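Local coordinates for Lmo2349 protein (Listeria monocytogenes, PDB 4GVO), which probably binds L-cystine or related amino acids outside the cell as the solute-binding component of an ABC transporter, and can hold histidine or s-oxy cysteine, at residues A[76-81]-A[97-102]; A[17-22]-A[171-176]; A[40-45]-A[214-219]; A[218-221]-A[225-228]. All coordinates share one frame; numbering follows the deposited sequence.

Contact 1. Residues A[76-81]-A[97-102]. With HIS (histidine), chain E.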
loop_
_atom_site.group_PDB
_atom_site.type_symbol
_atom_site.label_atom_id
_atom_site.label_comp_id
_atom_site.label_asym_id
_atom_site.label_seq_id
_atom_site.Cartn_x
_atom_site.Cartn_y
_atom_site.Cartn_z
ATOM N N GLN A 76 3.686 -0.297 1.663
ATOM C CA GLN A 76 2.436 -0.969 2.051
ATOM C C GLN A 76 2.169 -2.197 1.177
ATOM O O GLN A 76 1.035 -2.422 0.715
ATOM C CB GLN A 76 1.281 0.005 2.040
ATOM C CG GLN A 76 1.348 1.025 3.173
ATOM C CD GLN A 76 1.067 0.397 4.519
ATOM O OE1 GLN A 76 0.033 -0.245 4.700
ATOM N NE2 GLN A 76 2.000 0.554 5.452
ATOM N N MET A 77 3.207 -3.004 0.926
ATOM C CA MET A 77 3.057 -4.093 -0.047
ATOM C C MET A 77 2.335 -5.302 0.559
ATOM O O MET A 77 2.816 -5.936 1.507
ATOM C CB MET A 77 4.424 -4.550 -0.597
ATOM C CG MET A 77 5.189 -3.421 -1.299
ATOM S SD MET A 77 4.335 -2.675 -2.688
ATOM C CE MET A 77 4.661 -3.896 -3.961
ATOM N N GLU A 78 1.194 -5.620 -0.056
ATOM C CA GLU A 78 0.391 -6.766 0.294
ATOM C C GLU A 78 1.006 -8.053 -0.170
ATOM O O GLU A 78 1.452 -8.165 -1.316
ATOM C CB GLU A 78 -0.987 -6.593 -0.343
ATOM C CG GLU A 78 -1.829 -5.481 0.278
ATOM C CD GLU A 78 -2.986 -5.080 -0.656
ATOM O OE1 GLU A 78 -3.891 -5.925 -0.872
ATOM O OE2 GLU A 78 -2.983 -3.960 -1.199
ATOM N N LYS A 79 0.982 -9.079 0.683
ATOM C CA LYS A 79 1.421 -10.386 0.273
ATOM C C LYS A 79 0.393 -11.020 -0.649
ATOM O O LYS A 79 -0.782 -11.025 -0.352
ATOM C CB LYS A 79 1.706 -11.279 1.463
ATOM C CG LYS A 79 2.281 -12.629 1.047
ATOM C CD LYS A 79 2.265 -13.645 2.160
ATOM C CE LYS A 79 3.268 -13.319 3.220
ATOM N NZ LYS A 79 3.042 -14.244 4.358
ATOM N N SER A 80 0.838 -11.517 -1.774
ATOM C CA SER A 80 0.007 -12.287 -2.712
ATOM C C SER A 80 0.815 -13.464 -3.206
ATOM O O SER A 80 2.039 -13.412 -3.264
ATOM C CB SER A 80 -0.411 -11.449 -3.905
ATOM O OG SER A 80 0.690 -11.090 -4.730
ATOM N N LYS A 81 0.112 -14.503 -3.633
ATOM C CA LYS A 81 0.807 -15.652 -4.182
ATOM C C LYS A 81 1.580 -15.301 -5.457
ATOM O O LYS A 81 2.699 -15.807 -5.669
ATOM C CB LYS A 81 -0.156 -16.804 -4.350
ATOM C CG LYS A 81 -1.270 -16.537 -5.333
ATOM C CD LYS A 81 -2.150 -17.764 -5.539
ATOM C CE LYS A 81 -3.122 -17.590 -6.699
ATOM N NZ LYS A 81 -2.548 -16.984 -7.929
ATOM N N PHE A 97 -4.148 -4.522 5.225
ATOM C CA PHE A 97 -4.590 -3.712 4.102
ATOM C C PHE A 97 -5.864 -4.370 3.501
ATOM O O PHE A 97 -5.888 -4.756 2.327
ATOM C CB PHE A 97 -3.458 -3.569 3.089
ATOM C CG PHE A 97 -3.468 -2.299 2.296
ATOM C CD1 PHE A 97 -4.342 -2.095 1.231
ATOM C CD2 PHE A 97 -2.573 -1.278 2.612
ATOM C CE1 PHE A 97 -4.310 -0.906 0.500
ATOM C CE2 PHE A 97 -2.575 -0.097 1.918
ATOM C CZ PHE A 97 -3.433 0.080 0.846
ATOM N N PRO A 98 -6.958 -4.422 4.294
ATOM C CA PRO A 98 -8.182 -5.059 3.783
ATOM C C PRO A 98 -8.799 -4.176 2.702
ATOM O O PRO A 98 -8.978 -2.959 2.893
ATOM C CB PRO A 98 -9.087 -5.150 5.013
ATOM C CG PRO A 98 -8.588 -4.089 5.914
ATOM C CD PRO A 98 -7.102 -4.052 5.700
ATOM N N LEU A 99 -9.132 -4.750 1.557
ATOM C CA LEU A 99 -9.632 -3.997 0.401
ATOM C C LEU A 99 -11.150 -4.113 0.243
ATOM O O LEU A 99 -11.712 -5.186 0.362
ATOM C CB LEU A 99 -8.989 -4.524 -0.883
ATOM C CG LEU A 99 -7.471 -4.260 -1.018
ATOM C CD1 LEU A 99 -6.938 -4.921 -2.310
ATOM C CD2 LEU A 99 -7.166 -2.765 -0.954
ATOM N N GLN A 100 -11.774 -2.995 -0.058
ATOM C CA GLN A 100 -13.178 -2.908 -0.387
ATOM C C GLN A 100 -13.374 -1.994 -1.580
ATOM O O GLN A 100 -12.604 -1.034 -1.756
ATOM C CB GLN A 100 -14.011 -2.338 0.779
ATOM C CG GLN A 100 -14.212 -3.331 1.918
ATOM C CD GLN A 100 -14.769 -2.675 3.145
ATOM O OE1 GLN A 100 -14.044 -2.095 3.904
ATOM N NE2 GLN A 100 -16.107 -2.721 3.298
ATOM N N LEU A 101 -14.422 -2.230 -2.356
ATOM C CA LEU A 101 -14.878 -1.221 -3.297
ATOM C C LEU A 101 -15.075 0.089 -2.569
ATOM O O LEU A 101 -15.520 0.133 -1.429
ATOM C CB LEU A 101 -16.155 -1.607 -3.984
ATOM C CG LEU A 101 -16.150 -2.874 -4.834
ATOM C CD1 LEU A 101 -17.535 -3.133 -5.419
ATOM C CD2 LEU A 101 -15.076 -2.811 -5.933
ATOM N N THR A 102 -14.723 1.167 -3.258
ATOM C CA THR A 102 -14.768 2.492 -2.667
ATOM C C THR A 102 -15.443 3.399 -3.702
ATOM O O THR A 102 -15.143 3.346 -4.884
ATOM C CB THR A 102 -13.346 2.946 -2.329
ATOM O OG1 THR A 102 -12.825 2.106 -1.293
ATOM C CG2 THR A 102 -13.330 4.405 -1.838
HETATM N N HIS E . -1.025 -2.084 -0.904
HETATM C CA HIS E . -0.679 -1.916 -2.349
HETATM C C HIS E . -0.140 -3.161 -2.969
HETATM O O HIS E . 0.179 -4.104 -2.230
HETATM C CB HIS E . 0.325 -0.789 -2.518
HETATM C CG HIS E . -0.334 0.553 -2.632
HETATM N ND1 HIS E . -1.058 1.063 -1.626
HETATM C CD2 HIS E . -0.432 1.473 -3.703
HETATM C CE1 HIS E . -1.581 2.251 -2.024
HETATM N NE2 HIS E . -1.168 2.495 -3.276
HETATM O OXT HIS E . -0.036 -3.235 -4.216
HETATM O O HOH W 1 -5.551 -7.034 0.793
#
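E78 and F97 mark the closest approach of the two backbones, CA to CA 7.0 Å, and no direct hydrogen bond joins 76-81 to 97-102: the gap is spanned by side chains, one water and the bound histidine. The water donates both to E78 OE1, at 2.6 Å, and to the backbone O of F97; N128 also bonds OE1, which lies against the methyl CD1 of L99. The other oxygen, E78 OE2, slants past the F97 ring and sits 2.7 Å from the ligand N. This is the amino-acid pocket of a family 3 solute-binding protein, and the same residues line it for s-oxy cysteine. E78 also holds the ligand through its backbone N, which donates almost straight (174°) to the histidine O. The ligand N is also 2.6 Å from Q76 O and stands 3.6 Å above the middle of one face of F97, so a protonated amino group would meet oxygens and a pi face together. With CG anti to its own N (chi1 -150°), F97 swings its ring beneath that group. Q76, bent at chi2, brings OE1 to the ring edge in plane, 3.5 Å from F97 CD2; N95 and D35 hold its amide.

Contact 2. Residues A[17-22]-A[171-176]. With HIS (histidine), chain E.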
loop_
_atom_site.group_PDB
_atom_site.type_symbol
_atom_site.label_atom_id
_atom_site.label_comp_id
_atom_site.label_asym_id
_atom_site.label_seq_id
_atom_site.Cartn_x
_atom_site.Cartn_y
_atom_site.Cartn_z
ATOM N N THR A 17 6.625 8.553 -3.128
ATOM C CA THR A 17 6.379 9.854 -2.518
ATOM C C THR A 17 4.923 10.274 -2.610
ATOM O O THR A 17 4.586 11.390 -2.188
ATOM C CB THR A 17 7.230 10.964 -3.177
ATOM O OG1 THR A 17 6.838 11.125 -4.553
ATOM C CG2 THR A 17 8.735 10.615 -3.061
ATOM N N GLN A 18 4.033 9.370 -3.041
ATOM C CA GLN A 18 2.661 9.750 -3.356
ATOM C C GLN A 18 1.646 8.976 -2.542
ATOM O O GLN A 18 0.509 8.796 -2.975
ATOM C CB GLN A 18 2.383 9.553 -4.839
ATOM C CG GLN A 18 3.335 10.332 -5.733
ATOM C CD GLN A 18 3.165 11.822 -5.605
ATOM O OE1 GLN A 18 2.062 12.333 -5.798
ATOM N NE2 GLN A 18 4.251 12.536 -5.277
ATOM N N PHE A 19 2.033 8.552 -1.338
ATOM C CA PHE A 19 1.093 7.925 -0.395
ATOM C C PHE A 19 1.099 8.736 0.890
ATOM O O PHE A 19 1.972 8.569 1.770
ATOM C CB PHE A 19 1.420 6.466 -0.164
ATOM C CG PHE A 19 0.286 5.627 0.412
ATOM C CD1 PHE A 19 -0.731 6.169 1.164
ATOM C CD2 PHE A 19 0.304 4.223 0.249
ATOM C CE1 PHE A 19 -1.731 5.366 1.683
ATOM C CE2 PHE A 19 -0.684 3.422 0.814
ATOM C CZ PHE A 19 -1.717 4.010 1.508
ATOM N N PRO A 20 0.130 9.655 1.028
ATOM C CA PRO A 20 0.128 10.505 2.218
ATOM C C PRO A 20 0.171 9.711 3.511
ATOM O O PRO A 20 -0.502 8.684 3.638
ATOM C CB PRO A 20 -1.202 11.306 2.061
ATOM C CG PRO A 20 -1.375 11.422 0.567
ATOM C CD PRO A 20 -0.966 10.034 0.092
ATOM N N ASN A 21 0.995 10.175 4.446
ATOM C CA ASN A 21 1.216 9.534 5.712
ATOM C C ASN A 21 1.932 8.195 5.693
ATOM O O ASN A 21 2.132 7.592 6.761
ATOM C CB ASN A 21 -0.022 9.507 6.602
ATOM C CG ASN A 21 -0.153 10.779 7.450
ATOM O OD1 ASN A 21 0.306 11.835 7.064
ATOM N ND2 ASN A 21 -0.856 10.676 8.548
ATOM N N VAL A 22 2.344 7.756 4.516
ATOM C CA VAL A 22 3.002 6.442 4.339
ATOM C C VAL A 22 4.394 6.609 3.735
ATOM O O VAL A 22 5.386 6.128 4.272
ATOM C CB VAL A 22 2.118 5.508 3.517
ATOM C CG1 VAL A 22 2.907 4.310 3.000
ATOM C CG2 VAL A 22 0.880 5.110 4.327
ATOM N N THR A 171 -8.579 0.886 1.057
ATOM C CA THR A 171 -8.614 0.346 2.410
ATOM C C THR A 171 -9.079 1.462 3.345
ATOM O O THR A 171 -8.723 2.621 3.123
ATOM C CB THR A 171 -7.263 -0.267 2.805
ATOM O OG1 THR A 171 -7.422 -1.089 3.954
ATOM C CG2 THR A 171 -6.172 0.762 3.008
ATOM N N PRO A 172 -9.827 1.124 4.400
ATOM C CA PRO A 172 -10.337 2.154 5.297
ATOM C C PRO A 172 -9.325 3.171 5.826
ATOM O O PRO A 172 -9.651 4.372 5.857
ATOM C CB PRO A 172 -10.989 1.377 6.383
ATOM C CG PRO A 172 -11.567 0.221 5.643
ATOM C CD PRO A 172 -10.493 -0.164 4.657
ATOM N N PHE A 173 -8.105 2.780 6.253
ATOM C CA PHE A 173 -7.217 3.787 6.836
ATOM C C PHE A 173 -6.902 4.867 5.826
ATOM O O PHE A 173 -6.730 6.028 6.178
ATOM C CB PHE A 173 -5.926 3.194 7.470
ATOM C CG PHE A 173 -4.777 2.975 6.530
ATOM C CD1 PHE A 173 -3.960 4.026 6.141
ATOM C CD2 PHE A 173 -4.438 1.693 6.088
ATOM C CE1 PHE A 173 -2.857 3.807 5.322
ATOM C CE2 PHE A 173 -3.367 1.475 5.227
ATOM C CZ PHE A 173 -2.574 2.521 4.838
ATOM N N ALA A 174 -6.757 4.471 4.572
ATOM C CA ALA A 174 -6.378 5.387 3.528
ATOM C C ALA A 174 -7.544 6.303 3.144
ATOM O O ALA A 174 -7.363 7.513 2.948
ATOM C CB ALA A 174 -5.784 4.663 2.309
ATOM N N VAL A 175 -8.737 5.736 3.018
ATOM C CA VAL A 175 -9.958 6.458 2.726
ATOM C C VAL A 175 -10.221 7.493 3.837
ATOM O O VAL A 175 -10.497 8.659 3.553
ATOM C CB VAL A 175 -11.137 5.493 2.584
ATOM C CG1 VAL A 175 -12.476 6.274 2.547
ATOM C CG2 VAL A 175 -10.980 4.600 1.346
ATOM N N ASP A 176 -10.085 7.073 5.069
ATOM C CA ASP A 176 -10.382 7.950 6.160
ATOM C C ASP A 176 -9.437 9.158 6.200
ATOM O O ASP A 176 -9.864 10.309 6.425
ATOM C CB ASP A 176 -10.367 7.214 7.503
ATOM C CG ASP A 176 -11.599 6.264 7.704
ATOM O OD1 ASP A 176 -12.473 6.201 6.808
ATOM O OD2 ASP A 176 -11.669 5.602 8.802
HETATM N N HIS E . -1.025 -2.084 -0.904
HETATM C CA HIS E . -0.679 -1.916 -2.349
HETATM C C HIS E . -0.140 -3.161 -2.969
HETATM O O HIS E . 0.179 -4.104 -2.230
HETATM C CB HIS E . 0.325 -0.789 -2.518
HETATM C CG HIS E . -0.334 0.553 -2.632
HETATM N ND1 HIS E . -1.058 1.063 -1.626
HETATM C CD2 HIS E . -0.432 1.473 -3.703
HETATM C CE1 HIS E . -1.581 2.251 -2.024
HETATM N NE2 HIS E . -1.168 2.495 -3.276
HETATM O OXT HIS E . -0.036 -3.235 -4.216
#
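F19 and F173 meet in a small, buried, wholly apolar contact beside the ligand, where a loop around the short strand 18-19 faces the first turn of helix 172-180. No hydrogen bond crosses it. The two phenyl rings come rim to rim, neither over the face of the other: their planes are within 5° of parallel, their centroids 5.9 Å apart, and the closest atoms are F19 CZ and F173 CZ at 3.7 Å. F173 has its ring tucked between its backbone N and carbonyl carbon, a torsion (chi1 86°) that accompanies its edge meeting V22 and its rim meeting F19. A174 CB fills in beside the same end of F19, 4.2 Å from F19 CE1, on an oblique line to the ring. V22 completes the cluster. A bond from V22 N to F19 O (2.9 Å) curls the loop, so that V22 CG2 lies over the centre of one F19 face while also touching the edge of F173 at CE1, 4.1 Å away. On its ligand side F19 approaches the imidazole obliquely, through CE2. Strand 18-19, itself weakly bonded, carries a classic bulge at Q18 and F19. An aromatic pocket wall packed against the start of a helix from across the cleft is consistent with the closed, two-lobed form of a family 3 solute-binding protein.

Contact 3. Residues A[40-45]-A[214-219]. With NA (sodium ion), chain D.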
loop_
_atom_site.group_PDB
_atom_site.type_symbol
_atom_site.label_atom_id
_atom_site.label_comp_id
_atom_site.label_asym_id
_atom_site.label_seq_id
_atom_site.Cartn_x
_atom_site.Cartn_y
_atom_site.Cartn_z
ATOM N N LYS A 40 13.555 3.635 8.979
ATOM C CA LYS A 40 14.574 4.356 9.754
ATOM C C LYS A 40 14.757 3.771 11.160
ATOM O O LYS A 40 15.854 3.699 11.679
ATOM C CB LYS A 40 14.262 5.858 9.807
ATOM C CG LYS A 40 14.386 6.565 8.458
ATOM C CD LYS A 40 14.157 8.068 8.565
ATOM C CE LYS A 40 14.510 8.800 7.281
ATOM N NZ LYS A 40 14.588 10.272 7.548
ATOM N N GLU A 41 13.665 3.365 11.779
ATOM C CA GLU A 41 13.704 2.699 13.073
ATOM C C GLU A 41 14.394 1.342 12.989
ATOM O O GLU A 41 15.190 0.981 13.848
ATOM C CB GLU A 41 12.294 2.597 13.658
ATOM C CG GLU A 41 12.250 2.084 15.074
ATOM C CD GLU A 41 12.932 3.024 16.069
ATOM O OE1 GLU A 41 12.958 4.254 15.838
ATOM O OE2 GLU A 41 13.467 2.516 17.066
ATOM N N ILE A 42 14.132 0.592 11.915
ATOM C CA ILE A 42 14.808 -0.654 11.677
ATOM C C ILE A 42 16.308 -0.440 11.497
ATOM O O ILE A 42 17.130 -1.147 12.097
ATOM C CB ILE A 42 14.194 -1.364 10.436
ATOM C CG1 ILE A 42 12.841 -1.929 10.814
ATOM C CG2 ILE A 42 15.096 -2.443 9.921
ATOM C CD1 ILE A 42 11.983 -2.316 9.629
ATOM N N ASP A 43 16.679 0.555 10.721
ATOM C CA ASP A 43 18.091 0.877 10.493
ATOM C C ASP A 43 18.808 1.142 11.830
ATOM O O ASP A 43 19.908 0.638 12.056
ATOM C CB ASP A 43 18.166 2.100 9.554
ATOM C CG ASP A 43 19.563 2.462 9.090
ATOM O OD1 ASP A 43 20.511 1.734 9.329
ATOM O OD2 ASP A 43 19.668 3.452 8.342
ATOM N N LYS A 44 18.150 1.880 12.724
ATOM C CA LYS A 44 18.733 2.223 13.998
ATOM C C LYS A 44 19.093 0.956 14.809
ATOM O O LYS A 44 20.083 0.932 15.558
ATOM C CB LYS A 44 17.748 3.171 14.694
ATOM C CG LYS A 44 18.008 3.538 16.119
ATOM C CD LYS A 44 16.784 4.249 16.686
ATOM C CE LYS A 44 16.390 5.463 15.859
ATOM N NZ LYS A 44 15.040 6.016 16.255
ATOM N N ARG A 45 18.289 -0.089 14.640
ATOM C CA ARG A 45 18.431 -1.314 15.346
ATOM C C ARG A 45 19.271 -2.364 14.648
ATOM O O ARG A 45 19.432 -3.492 15.161
ATOM C CB ARG A 45 17.031 -1.847 15.695
ATOM C CG ARG A 45 16.266 -0.824 16.518
ATOM C CD ARG A 45 14.969 -1.381 17.018
ATOM N NE ARG A 45 14.148 -0.314 17.614
ATOM C CZ ARG A 45 13.369 -0.482 18.661
ATOM N NH1 ARG A 45 13.281 -1.677 19.245
ATOM N NH2 ARG A 45 12.634 0.508 19.088
ATOM N N ASP A 214 13.317 -8.860 10.204
ATOM C CA ASP A 214 12.350 -9.461 11.139
ATOM C C ASP A 214 12.777 -9.315 12.584
ATOM O O ASP A 214 11.943 -9.027 13.419
ATOM C CB ASP A 214 12.137 -10.963 10.853
ATOM C CG ASP A 214 11.280 -11.215 9.642
ATOM O OD1 ASP A 214 10.378 -10.359 9.430
ATOM O OD2 ASP A 214 11.417 -12.317 9.011
ATOM N N GLU A 215 14.063 -9.459 12.875
ATOM C CA GLU A 215 14.557 -9.278 14.242
ATOM C C GLU A 215 14.319 -7.843 14.709
ATOM O O GLU A 215 13.791 -7.589 15.790
ATOM C CB GLU A 215 16.043 -9.656 14.312
ATOM C CG GLU A 215 16.288 -11.135 14.198
ATOM C CD GLU A 215 17.740 -11.538 13.916
ATOM O OE1 GLU A 215 18.624 -10.667 13.731
ATOM O OE2 GLU A 215 18.013 -12.758 13.855
ATOM N N ALA A 216 14.663 -6.901 13.851
ATOM C CA ALA A 216 14.467 -5.510 14.198
ATOM C C ALA A 216 12.975 -5.169 14.373
ATOM O O ALA A 216 12.572 -4.503 15.336
ATOM C CB ALA A 216 15.103 -4.615 13.141
ATOM N N LEU A 217 12.151 -5.595 13.412
ATOM C CA LEU A 217 10.739 -5.302 13.473
ATOM C C LEU A 217 10.130 -5.961 14.726
ATOM O O LEU A 217 9.276 -5.356 15.363
ATOM C CB LEU A 217 10.027 -5.799 12.202
ATOM C CG LEU A 217 8.563 -5.356 11.996
ATOM C CD1 LEU A 217 8.238 -3.919 12.343
ATOM C CD2 LEU A 217 8.154 -5.699 10.549
ATOM N N GLN A 218 10.519 -7.188 15.066
ATOM C CA GLN A 218 9.960 -7.809 16.259
ATOM C C GLN A 218 10.306 -6.998 17.504
ATOM O O GLN A 218 9.493 -6.855 18.390
ATOM C CB GLN A 218 10.482 -9.237 16.419
ATOM C CG GLN A 218 9.737 -10.002 17.498
ATOM C CD GLN A 218 8.265 -10.163 17.118
ATOM O OE1 GLN A 218 7.952 -10.710 16.059
ATOM N NE2 GLN A 218 7.364 -9.685 17.961
ATOM N N SER A 219 11.526 -6.469 17.578
ATOM C CA SER A 219 11.878 -5.635 18.740
ATOM C C SER A 219 11.092 -4.326 18.779
ATOM O O SER A 219 10.766 -3.824 19.850
ATOM C CB SER A 219 13.387 -5.375 18.806
ATOM O OG SER A 219 13.840 -4.497 17.814
HETATM NA NA NA D . 21.781 0.527 10.688
HETATM O O HOH W 2 23.045 1.980 11.923
#
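I42 and A216 carry the apolar part of this helix-to-helix contact. The methyl I42 CG2 rests on A216 CB at 3.9 Å, and the CB of R45 reaches the same alanine. With so small a side chain at the crossing, the backbones come close, I42 CA to A216 CA being 5.5 Å.

The polar part belongs to R45, the first residue to leave helical geometry after helix 34-44. Its chain runs extended from CG to NE, carrying the guanidinium across to the other helix, where NH1 donates to S219 OG at 3.2 Å. That bond is bent (149°), with the oxygen tilted 22° from the guanidinium plane, and it describes one of two modelled conformers of S219. In this conformer the hydroxyl in turn donates to A216 O (2.8 Å), a bond within its own helix. Salt bridges fix the rotation of the guanidinium: R45 holds E41 side-on, NE and NH2 both reaching the single oxygen OE2, each at 3.0 Å and nearly in the guanidinium plane. NE uses the anti lone pair of OE2. K44 NZ takes the other oxygen, OE1. NH2 has a second carboxylate partner in D223, in the link after helix 207-222.

Metal bonds take up the far side of helix 34-44. D43 binds the sodium ion through its backbone O (2.3 Å) and through OD1 (2.2 Å), while L46 O, Y49 O and a water complete five ligands. The whole is a close helix packing over an alanine, with an E41-K44-R45 salt-bridge network beside it and a sodium site at the C-terminal end of one helix.

Contact 4. Residues A[218-221]-A[225-228]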
loop_
_atom_site.group_PDB
_atom_site.type_symbol
_atom_site.label_atom_id
_atom_site.label_comp_id
_atom_site.label_asym_id
_atom_site.label_seq_id
_atom_site.Cartn_x
_atom_site.Cartn_y
_atom_site.Cartn_z
ATOM N N GLN A 218 10.519 -7.188 15.066
ATOM C CA GLN A 218 9.960 -7.809 16.259
ATOM C C GLN A 218 10.306 -6.998 17.504
ATOM O O GLN A 218 9.493 -6.855 18.390
ATOM C CB GLN A 218 10.482 -9.237 16.419
ATOM C CG GLN A 218 9.737 -10.002 17.498
ATOM C CD GLN A 218 8.265 -10.163 17.118
ATOM O OE1 GLN A 218 7.952 -10.710 16.059
ATOM N NE2 GLN A 218 7.364 -9.685 17.961
ATOM N N SER A 219 11.526 -6.469 17.578
ATOM C CA SER A 219 11.878 -5.635 18.740
ATOM C C SER A 219 11.092 -4.326 18.779
ATOM O O SER A 219 10.766 -3.824 19.850
ATOM C CB SER A 219 13.387 -5.375 18.806
ATOM O OG SER A 219 13.840 -4.497 17.814
ATOM N N ILE A 220 10.763 -3.778 17.618
ATOM C CA ILE A 220 9.914 -2.604 17.492
ATOM C C ILE A 220 8.484 -2.884 17.947
ATOM O O ILE A 220 7.841 -2.036 18.565
ATOM C CB ILE A 220 10.003 -2.086 16.045
ATOM C CG1 ILE A 220 11.411 -1.509 15.790
ATOM C CG2 ILE A 220 8.930 -1.053 15.696
ATOM C CD1 ILE A 220 11.766 -1.363 14.313
ATOM N N ILE A 221 7.979 -4.055 17.607
ATOM C CA ILE A 221 6.704 -4.497 18.164
ATOM C C ILE A 221 6.800 -4.627 19.686
ATOM O O ILE A 221 5.942 -4.105 20.430
ATOM C CB ILE A 221 6.266 -5.813 17.493
ATOM C CG1 ILE A 221 5.796 -5.516 16.063
ATOM C CG2 ILE A 221 5.187 -6.508 18.357
ATOM C CD1 ILE A 221 5.684 -6.768 15.201
ATOM N N THR A 225 6.935 0.365 20.130
ATOM C CA THR A 225 7.242 1.384 19.105
ATOM C C THR A 225 6.278 1.271 17.916
ATOM O O THR A 225 5.848 2.294 17.379
ATOM C CB THR A 225 8.723 1.304 18.671
ATOM O OG1 THR A 225 9.512 1.548 19.843
ATOM C CG2 THR A 225 9.052 2.361 17.588
ATOM N N LEU A 226 5.908 0.071 17.484
ATOM C CA LEU A 226 5.004 -0.016 16.343
ATOM C C LEU A 226 3.648 0.538 16.680
ATOM O O LEU A 226 3.011 1.162 15.827
ATOM C CB LEU A 226 4.900 -1.425 15.777
ATOM C CG LEU A 226 4.395 -1.494 14.318
ATOM C CD1 LEU A 226 5.449 -0.950 13.366
ATOM C CD2 LEU A 226 4.035 -2.926 13.953
ATOM N N LYS A 227 3.190 0.294 17.910
ATOM C CA LYS A 227 1.934 0.920 18.354
ATOM C C LYS A 227 1.960 2.448 18.229
ATOM O O LYS A 227 1.037 3.072 17.699
ATOM C CB LYS A 227 1.599 0.497 19.781
ATOM C CG LYS A 227 0.408 1.212 20.386
ATOM C CD LYS A 227 -0.861 0.808 19.692
ATOM C CE LYS A 227 -2.110 1.671 20.094
ATOM N NZ LYS A 227 -2.025 3.108 19.684
ATOM N N LYS A 228 3.036 3.040 18.701
ATOM C CA LYS A 228 3.194 4.490 18.645
ATOM C C LYS A 228 3.290 5.023 17.193
ATOM O O LYS A 228 2.661 6.019 16.833
ATOM C CB LYS A 228 4.400 4.939 19.478
ATOM C CG LYS A 228 4.190 4.804 20.990
ATOM C CD LYS A 228 5.461 5.066 21.788
ATOM C CE LYS A 228 5.191 5.080 23.281
ATOM N NZ LYS A 228 4.694 6.420 23.735
HETATM O O HOH W 3 4.080 -2.238 19.276
#
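T225 opens the second helix by packing against I220. Its CB stands 3.8 Å from I220 CG2, its CG2 methyl 3.9 Å from that same carbon, and the two side chains cross at a slant. The hydroxyl bonds D223 in the linker, while R45 touches the threonine from outside.

L226 comes next and makes a direct hydrogen bond, from its backbone N to I220 O at 3.1 Å. The bond is moderately bent (151°), and the donor sits well above the carbonyl plane, 51° out of it. Its side chain sets out toward 218-221 and, with CG anti to N (chi1 -159°), runs alongside I221 in the same direction, CD2 lying 3.8 Å from I221 CG1. L226 CB meanwhile covers the I220 methyl CG2. Y34 and L38 of helix 34-44 and Y243, the C-terminal residue, also touch this leucine.

Two helices are joined here by a short turn: helix 207-222 stops, two residues turn the chain, and helix 225-234 starts. The first amides of a helix have no acceptor within it; here the last carbonyls of the preceding helix serve, directly for L226 and through a water for K227.

K227 N donates to that water at 3.0 Å, and the water donates onward to I221 O at 2.9 Å, bridging the two helix ends. The long side chain leads away from the turn to a salt bridge with E231, its NZ bonding S239 as well.

How the contacts relate
Contacts 1 and 2 belong to one pocket: their centres are 13 Å apart and both touch the bound histidine. They meet directly where P98 O and T171 OG1 lie 2.7 Å apart, a probable hydrogen bond, and where F97 CE1 packs on T171 CG2 and Q76 CG on V22 CG1. Along the chain, contact 1 is nested in the loop closed by contact 2. Contacts 3 and 4 make a second pair, 9 Å between centres, sharing Q218 and S219 of helix 207-222; I220 joins them, its CD1 reaching E41 and I42. The pairs do not touch: contact 3 is centred about 24 Å from contact 1, so the sodium end lies well away from the ligand.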